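Local coordinates for protein aminopeptidase, putative (PDB 5NSM) that probably removes N-terminal amino acids, leucine among them, from peptides, as a hexameric M17-family leucyl aminopeptidase with two manganese ions in its active site, at residues S285-G290 with D394-M399; E373-L378 with T401-Q406. All coordinates share one frame; numbering follows the deposited sequence.

Contact 1 of 2, residues S285-G290 with D394-M399. With MN (manganese (II) ion), chain O.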
loop_
_atom_site.group_PDB
_atom_site.type_symbol
_atom_site.label_atom_id
_atom_site.label_comp_id
_atom_site.label_asym_id
_atom_site.label_seq_id
_atom_site.Cartn_x
_atom_site.Cartn_y
_atom_site.Cartn_z
ATOM N N SER A 285 -0.565 43.813 4.322
ATOM C CA SER A 285 -1.591 42.876 4.833
ATOM C C SER A 285 -0.994 41.493 4.996
ATOM O O SER A 285 -0.490 40.914 4.059
ATOM C CB SER A 285 -2.781 42.800 3.908
ATOM O OG SER A 285 -3.627 43.935 4.033
ATOM N N LEU A 286 -1.003 41.010 6.218
ATOM C CA LEU A 286 -0.568 39.666 6.530
ATOM C C LEU A 286 -1.768 38.724 6.573
ATOM O O LEU A 286 -2.825 39.064 7.081
ATOM C CB LEU A 286 0.150 39.594 7.870
ATOM C CG LEU A 286 1.269 40.611 8.121
ATOM C CD1 LEU A 286 1.743 40.516 9.566
ATOM C CD2 LEU A 286 2.422 40.391 7.164
ATOM N N VAL A 287 -1.574 37.523 6.055
ATOM C CA VAL A 287 -2.609 36.475 6.069
ATOM C C VAL A 287 -1.981 35.143 6.444
ATOM O O VAL A 287 -1.028 34.718 5.837
ATOM C CB VAL A 287 -3.282 36.351 4.706
ATOM C CG1 VAL A 287 -4.436 35.360 4.753
ATOM C CG2 VAL A 287 -3.787 37.710 4.236
ATOM N N GLY A 288 -2.513 34.504 7.476
ATOM C CA GLY A 288 -1.933 33.256 7.989
ATOM C C GLY A 288 -2.878 32.074 8.028
ATOM O O GLY A 288 -4.027 32.190 8.444
ATOM N N LYS A 289 -2.359 30.933 7.609
ATOM C CA LYS A 289 -3.095 29.635 7.660
ATOM C C LYS A 289 -3.113 29.199 9.109
ATOM O O LYS A 289 -2.090 28.846 9.670
ATOM C CB LYS A 289 -2.447 28.545 6.778
ATOM C CG LYS A 289 -3.085 27.152 6.847
ATOM C CD LYS A 289 -2.328 26.079 6.071
ATOM C CE LYS A 289 -2.964 24.694 6.264
ATOM N NZ LYS A 289 -2.329 23.457 5.718
ATOM N N GLY A 290 -4.285 29.260 9.707
ATOM C CA GLY A 290 -4.471 28.848 11.109
ATOM C C GLY A 290 -5.273 27.563 11.253
ATOM O O GLY A 290 -6.288 27.520 11.908
ATOM N N ASP A 394 -0.333 47.628 -0.064
ATOM C CA ASP A 394 0.724 47.678 -1.088
ATOM C C ASP A 394 1.344 46.300 -1.298
ATOM O O ASP A 394 1.841 45.963 -2.373
ATOM C CB ASP A 394 1.847 48.645 -0.665
ATOM C CG ASP A 394 1.345 50.088 -0.468
ATOM O OD1 ASP A 394 0.624 50.590 -1.375
ATOM O OD2 ASP A 394 1.655 50.674 0.603
ATOM N N VAL A 395 1.370 45.544 -0.208
ATOM C CA VAL A 395 1.977 44.213 -0.162
ATOM C C VAL A 395 1.088 43.291 0.639
ATOM O O VAL A 395 0.614 43.641 1.703
ATOM C CB VAL A 395 3.368 44.204 0.518
ATOM C CG1 VAL A 395 3.978 42.803 0.513
ATOM C CG2 VAL A 395 4.310 45.174 -0.169
ATOM N N VAL A 396 0.888 42.100 0.098
ATOM C CA VAL A 396 0.199 41.027 0.806
ATOM C C VAL A 396 1.223 39.929 1.043
ATOM O O VAL A 396 1.858 39.461 0.121
ATOM C CB VAL A 396 -0.987 40.455 0.021
ATOM C CG1 VAL A 396 -1.603 39.244 0.751
ATOM C CG2 VAL A 396 -2.046 41.512 -0.185
ATOM N N ILE A 397 1.330 39.516 2.288
ATOM C CA ILE A 397 2.196 38.408 2.670
ATOM C C ILE A 397 1.337 37.317 3.288
ATOM O O ILE A 397 0.689 37.530 4.301
ATOM C CB ILE A 397 3.258 38.822 3.681
ATOM C CG1 ILE A 397 4.110 39.957 3.119
ATOM C CG2 ILE A 397 4.142 37.628 4.059
ATOM C CD1 ILE A 397 5.114 40.510 4.111
ATOM N N ASP A 398 1.296 36.160 2.659
ATOM C CA ASP A 398 0.599 35.037 3.296
ATOM C C ASP A 398 1.617 34.011 3.725
ATOM O O ASP A 398 2.566 33.710 3.006
ATOM C CB ASP A 398 -0.522 34.450 2.435
ATOM C CG ASP A 398 -0.010 33.563 1.338
ATOM O OD1 ASP A 398 0.408 32.416 1.671
ATOM O OD2 ASP A 398 -0.029 33.992 0.177
ATOM N N MET A 399 1.421 33.506 4.919
ATOM C CA MET A 399 2.348 32.511 5.485
ATOM C C MET A 399 1.555 31.277 5.885
ATOM O O MET A 399 0.515 31.373 6.506
ATOM C CB MET A 399 3.106 33.054 6.680
ATOM C CG MET A 399 3.855 34.351 6.380
ATOM S SD MET A 399 4.866 34.858 7.785
ATOM C CE MET A 399 6.447 34.189 7.328
HETATM MN MN MN O . -3.069 21.652 6.191
HETATM O O HOH W 1 -1.184 20.849 6.207
#
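Two neighbouring parallel strands of the mixed sheet in the M17 catalytic domain make this contact, and Lys289 leads from it to the metal site. Strand residues 285-290 and 395-399 run side by side, their axes 4.7 Å apart and 16° from parallel. Ser285 pairs with Val396, Leu286 with Ile397, Val287 with Asp398 and Gly288 with Met399. Five backbone hydrogen bonds form the ladder. The first joins Ser285 N to Val395 O at 2.9 Å. Next come Ile397 N to Ser285 O, Val287 N to Ile397 O and Met399 N to Val287 O. Lys289 N to Met399 O, at 3.1 Å, ends the run.

On one face Leu286 and Ile397 lie alongside each other and point the same way. Leu286 CD2 rests on Ile397 CB at 3.9 Å. Helices 314-328 and 511-519 cover this face, and Met399 packs against both. On the other face the CB atoms of Val287 and Asp398 meet at 4.0 Å. Helix 374-387 packs on this face through Ser285, Val287 and Val396. Asp398 CG sits between its own backbone N and carbonyl carbon (chi1 78°), and the carboxylate turns away from Val287. Its two oxygens are hydrogen-bonded to His493 and His491.

Lys289 starts with CG opposite its backbone N (chi1 176°) and stays extended to the amine. Lys289 NZ binds a manganese ion at 2.0 Å. Water, Asp294, Asp312 and Glu373 also bind this ion. The ladder fixes the backbone from which Lys289 reaches the manganese, so the sheet helps to position a metal ligand.

Contact 2 of 2, residues E373-L378 with T401-Q406. With MN (manganese (II) ion), chain N; MN (manganese (II) ion), chain O; BCT (bicarbonate ion), chain M.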
loop_
_atom_site.group_PDB
_atom_site.type_symbol
_atom_site.label_atom_id
_atom_site.label_comp_id
_atom_site.label_asym_id
_atom_site.label_seq_id
_atom_site.Cartn_x
_atom_site.Cartn_y
_atom_site.Cartn_z
ATOM N N GLU A 373 -6.841 21.886 2.147
ATOM C CA GLU A 373 -7.741 22.846 2.840
ATOM C C GLU A 373 -7.127 24.254 3.013
ATOM O O GLU A 373 -7.816 25.228 3.123
ATOM C CB GLU A 373 -8.111 22.281 4.215
ATOM C CG GLU A 373 -7.109 22.468 5.359
ATOM C CD GLU A 373 -5.782 21.699 5.285
ATOM O OE1 GLU A 373 -4.789 22.196 5.945
ATOM O OE2 GLU A 373 -5.737 20.562 4.695
ATOM N N GLY A 374 -5.810 24.291 3.104
ATOM C CA GLY A 374 -5.081 25.499 3.446
ATOM C C GLY A 374 -5.206 26.568 2.388
ATOM O O GLY A 374 -5.479 27.730 2.677
ATOM N N ARG A 375 -5.068 26.154 1.137
ATOM C CA ARG A 375 -5.200 27.087 0.011
ATOM C C ARG A 375 -6.598 27.686 -0.026
ATOM O O ARG A 375 -6.791 28.824 -0.426
ATOM C CB ARG A 375 -4.840 26.430 -1.312
ATOM C CG ARG A 375 -5.778 25.333 -1.760
ATOM C CD ARG A 375 -5.149 24.480 -2.840
ATOM N NE ARG A 375 -3.959 23.753 -2.375
ATOM C CZ ARG A 375 -3.244 22.908 -3.087
ATOM N NH1 ARG A 375 -3.587 22.632 -4.331
ATOM N NH2 ARG A 375 -2.166 22.346 -2.560
ATOM N N ILE A 376 -7.571 26.906 0.403
ATOM C CA ILE A 376 -8.962 27.355 0.417
ATOM C C ILE A 376 -9.180 28.439 1.477
ATOM O O ILE A 376 -9.718 29.496 1.186
ATOM C CB ILE A 376 -9.963 26.211 0.630
ATOM C CG1 ILE A 376 -9.952 25.293 -0.592
ATOM C CG2 ILE A 376 -11.389 26.770 0.826
ATOM C CD1 ILE A 376 -10.766 24.023 -0.432
ATOM N N VAL A 377 -8.748 28.179 2.705
ATOM C CA VAL A 377 -8.968 29.169 3.782
ATOM C C VAL A 377 -8.177 30.451 3.438
ATOM O O VAL A 377 -8.632 31.554 3.727
ATOM C CB VAL A 377 -8.671 28.667 5.206
ATOM C CG1 VAL A 377 -9.456 27.399 5.482
ATOM C CG2 VAL A 377 -7.182 28.450 5.456
ATOM N N LEU A 378 -7.001 30.274 2.852
ATOM C CA LEU A 378 -6.127 31.402 2.483
ATOM C C LEU A 378 -6.699 32.222 1.342
ATOM O O LEU A 378 -6.534 33.435 1.277
ATOM C CB LEU A 378 -4.721 30.944 2.109
ATOM C CG LEU A 378 -3.862 30.442 3.256
ATOM C CD1 LEU A 378 -2.641 29.686 2.738
ATOM C CD2 LEU A 378 -3.420 31.604 4.138
ATOM N N THR A 401 1.817 26.732 6.516
ATOM C CA THR A 401 2.384 25.370 6.501
ATOM C C THR A 401 1.607 24.574 5.460
ATOM O O THR A 401 0.762 23.754 5.787
ATOM C CB THR A 401 2.258 24.655 7.863
ATOM O OG1 THR A 401 0.920 24.746 8.327
ATOM C CG2 THR A 401 3.142 25.268 8.866
ATOM N N LEU A 402 1.912 24.826 4.214
ATOM C CA LEU A 402 0.957 24.507 3.120
ATOM C C LEU A 402 1.075 23.158 2.408
ATOM O O LEU A 402 0.075 22.508 2.209
ATOM C CB LEU A 402 0.925 25.631 2.085
ATOM C CG LEU A 402 -0.345 25.666 1.244
ATOM C CD1 LEU A 402 -1.599 25.843 2.083
ATOM C CD2 LEU A 402 -0.256 26.801 0.244
ATOM N N THR A 403 2.285 22.779 2.038
ATOM C CA THR A 403 2.514 21.570 1.244
ATOM C C THR A 403 3.697 20.731 1.683
ATOM O O THR A 403 4.696 21.231 2.157
ATOM C CB THR A 403 2.773 21.885 -0.262
ATOM O OG1 THR A 403 3.980 22.637 -0.381
ATOM C CG2 THR A 403 1.655 22.644 -0.898
ATOM N N GLY A 404 3.550 19.431 1.501
ATOM C CA GLY A 404 4.662 18.445 1.626
ATOM C C GLY A 404 5.727 18.666 0.573
ATOM O O GLY A 404 6.905 18.468 0.791
ATOM N N ALA A 405 5.283 19.110 -0.586
ATOM C CA ALA A 405 6.187 19.470 -1.688
ATOM C C ALA A 405 7.266 20.493 -1.275
ATOM O O ALA A 405 8.368 20.476 -1.767
ATOM C CB ALA A 405 5.373 20.019 -2.859
ATOM N N GLN A 406 6.918 21.371 -0.356
ATOM C CA GLN A 406 7.854 22.394 0.157
ATOM C C GLN A 406 9.146 21.806 0.710
ATOM O O GLN A 406 10.229 22.272 0.431
ATOM C CB GLN A 406 7.201 23.249 1.226
ATOM C CG GLN A 406 8.085 24.363 1.748
ATOM C CD GLN A 406 8.937 23.947 2.950
ATOM O OE1 GLN A 406 8.419 23.564 3.984
ATOM N NE2 GLN A 406 10.249 24.034 2.802
HETATM MN MN MN N . -4.286 19.287 4.627
HETATM MN MN MN O . -3.069 21.652 6.191
HETATM C C BCT M . -3.304 22.865 1.206
HETATM O O1 BCT M . -3.646 22.864 2.432
HETATM O O2 BCT M . -3.758 23.665 0.383
HETATM O O3 BCT M . -2.433 21.997 0.730
HETATM O O HOH W 1 -1.184 20.849 6.207
#
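Leu402 places CG opposite its backbone N (chi1 -158°), and chi2 of 59° then carries CD1 to the first turn of helix 374-387. Leu402 CD1 lies 3.6 Å from Arg375 N and 3.7 Å from Gly374 C. Leu378 CD1 meets Leu402 CD1 tip to tip at 4.0 Å. Leu402 thus fits against backbone where Gly374 has no side chain. Ala475 of helix 471-480 also packs on Leu402.

Arg375 has CG between its backbone N and carbonyl carbon (chi1 66°), and a bend at chi3 brings the guanidinium round to a bicarbonate. Arg375 NE bonds to bicarbonate O2 at 2.8 Å, with O2 at the guanidinium edge and near its plane. Arg375 N holds the same oxygen from the backbone, so O2 is gripped twice. Gly374 N bonds to bicarbonate O1 at 2.7 Å, while the bond from Arg375 NH2 to bicarbonate O3 is weak. Leu402 CD1 touches the anion too, 3.5 Å from bicarbonate C. Thr403 CG2 approaches the guanidinium obliquely.

Glu373 bridges the two manganese ions, one oxygen to each. Glu373 OE1 binds the ion shared with Lys289 at 1.8 Å, and Glu373 OE2 binds the second, as does Asp371 O. The two-metal centre beside an arginine-held bicarbonate is consistent with the M17 leucyl aminopeptidase active site, where bicarbonate has been proposed as a general base; the anion here probably came from the crystallisation liquor.

After a separate N-terminal sheet and several helices, the chain reaches strand 283-291, which supplies residues 285-290. It then passes through residues 373-378 at the start of helix 374-387 and returns to the sheet at strand 395-400. Contact 1 closes this loop of 103 residues. The chain leaves the strand directly into 401-406, and contact 2 closes a shorter loop of 22 residues. The segments alternate, so the two loops cross. Lys289 joins the contacts: Lys289 NZ forms a salt bridge with Glu373 OE1 at 2.8 Å and probably a hydrogen bond with Thr401 O. Sheet, helix and following loop are thereby tied together around a shared manganese ion.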